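Long-range contact in flagellar regulatory protein C (Vibrio cholerae, PDB 4QHS), which probably hydrolyses ATP through its heptameric AAA+ domain to activate sigma-54-dependent transcription of flagellar genes: residues A[37-43]-A[152-157]. Residues are numbered along the deposited sequence; the frame is centred on the assembly and turned at random.
Sequences TDANVMI and RVLATS
Arg152 sends its guanidinium from the start of strand 152-157 to the carbonyl of Ala39, in the loop that leads into strand 41-44, and grips that one oxygen through two nitrogens. Its NE donates to Ala39 O at 2.8 Å, the oxygen lying near the guanidinium edge though 17° out of its plane; NH2 adds a weak bond. Thr37 O sits over one face instead, too poorly angled to bond. The bend at chi2 (-104°) turns the chain toward this loop, where NH2 also binds Val34 O of helix 23-35. Thr37 OG1, itself bonded to Val34 O, accepts from Ala39 N in an ST turn.

Beyond Asn40, whose OD1 lies 3.3 Å from Val153 CB, the backbones pair in parallel, from Val41 N to Val153 O through to Ser157 N to Ile43 O. Val41 CB meets Leu154 CD2 at 3.8 Å, the two side chains running alongside each other on the face that helix 51-61 packs against through Ile43 and Leu154. On the other face, Met42, folded back by its second and third torsions, brings its CE to 3.7 Å from Ala155 CB. Strand 41-44 lies between 152-157 and 182-184 in the five-stranded parallel sheet characteristic of the AAA+ P-loop ATPase core.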
# COMPACT_ATOMS: atom_id res chain seq x y z
N THR A 37 24.12 -8.72 46.27
CA THR A 37 24.84 -9.15 45.08
C THR A 37 24.69 -8.21 43.90
O THR A 37 24.10 -7.18 44.01
CB THR A 37 24.43 -10.54 44.66
OG1 THR A 37 23.27 -10.48 43.86
CG2 THR A 37 24.15 -11.38 45.85
N ASP A 38 25.24 -8.60 42.76
CA ASP A 38 25.19 -7.80 41.56
C ASP A 38 24.21 -8.35 40.54
O ASP A 38 24.15 -7.89 39.44
CB ASP A 38 26.56 -7.73 40.92
CG ASP A 38 27.27 -6.43 41.19
OD1 ASP A 38 26.68 -5.50 41.72
OD2 ASP A 38 28.46 -6.34 40.87
N ALA A 39 23.44 -9.35 40.93
CA ALA A 39 22.54 -10.02 40.02
C ALA A 39 21.41 -9.16 39.51
O ALA A 39 20.97 -8.26 40.17
CB ALA A 39 21.98 -11.22 40.67
N ASN A 40 20.95 -9.48 38.31
CA ASN A 40 19.80 -8.84 37.74
C ASN A 40 18.58 -9.25 38.49
O ASN A 40 18.45 -10.37 38.87
CB ASN A 40 19.61 -9.23 36.31
CG ASN A 40 20.71 -8.81 35.44
OD1 ASN A 40 21.31 -7.78 35.61
ND2 ASN A 40 20.97 -9.59 34.46
N VAL A 41 17.69 -8.31 38.71
CA VAL A 41 16.47 -8.57 39.47
C VAL A 41 15.22 -8.20 38.67
O VAL A 41 15.09 -7.05 38.21
CB VAL A 41 16.43 -7.79 40.79
CG1 VAL A 41 15.12 -8.09 41.50
CG2 VAL A 41 17.63 -8.11 41.66
N MET A 42 14.33 -9.16 38.50
CA MET A 42 13.06 -8.93 37.83
C MET A 42 11.94 -8.81 38.86
O MET A 42 11.71 -9.72 39.64
CB MET A 42 12.75 -10.07 36.86
CG MET A 42 11.41 -9.91 36.14
SD MET A 42 11.38 -8.54 34.98
CE MET A 42 12.74 -9.04 33.93
N ILE A 43 11.24 -7.67 38.87
CA ILE A 43 10.11 -7.50 39.78
C ILE A 43 8.78 -7.62 39.04
O ILE A 43 8.41 -6.74 38.22
CB ILE A 43 10.16 -6.15 40.51
CG1 ILE A 43 11.57 -5.86 41.04
CG2 ILE A 43 9.12 -6.13 41.63
CD1 ILE A 43 11.72 -4.46 41.59
N ARG A 152 24.30 -2.17 37.61
CA ARG A 152 23.40 -3.19 38.12
C ARG A 152 22.04 -2.98 37.49
O ARG A 152 21.52 -1.86 37.46
CB ARG A 152 23.31 -3.12 39.65
CG ARG A 152 22.92 -4.42 40.34
CD ARG A 152 21.47 -4.44 40.81
NE ARG A 152 21.13 -5.75 41.38
CZ ARG A 152 21.25 -6.07 42.67
NH1 ARG A 152 21.70 -5.18 43.55
NH2 ARG A 152 20.91 -7.29 43.08
N VAL A 153 21.45 -4.06 36.99
CA VAL A 153 20.17 -3.96 36.31
C VAL A 153 19.01 -4.48 37.16
O VAL A 153 19.04 -5.60 37.67
CB VAL A 153 20.19 -4.72 34.99
CG1 VAL A 153 18.79 -4.81 34.43
CG2 VAL A 153 21.12 -4.02 34.01
N LEU A 154 18.01 -3.63 37.30
CA LEU A 154 16.73 -4.01 37.85
C LEU A 154 15.71 -3.85 36.73
O LEU A 154 15.83 -2.92 35.93
CB LEU A 154 16.34 -3.16 39.06
CG LEU A 154 17.33 -2.97 40.22
CD1 LEU A 154 16.70 -2.09 41.27
CD2 LEU A 154 17.75 -4.28 40.82
N ALA A 155 14.74 -4.75 36.67
CA ALA A 155 13.64 -4.65 35.71
C ALA A 155 12.30 -4.96 36.35
O ALA A 155 12.25 -5.62 37.39
CB ALA A 155 13.87 -5.58 34.54
N THR A 156 11.22 -4.50 35.72
CA THR A 156 9.87 -4.89 36.09
C THR A 156 9.04 -5.26 34.87
O THR A 156 9.27 -4.77 33.76
CB THR A 156 9.10 -3.78 36.83
OG1 THR A 156 8.69 -2.78 35.89
CG2 THR A 156 9.98 -3.14 37.92
N SER A 157 8.03 -6.06 35.12
CA SER A 157 7.11 -6.49 34.13
C SER A 157 5.79 -6.76 34.77
O SER A 157 5.72 -7.39 35.79
CB SER A 157 7.62 -7.75 33.49
OG SER A 157 6.88 -8.01 32.35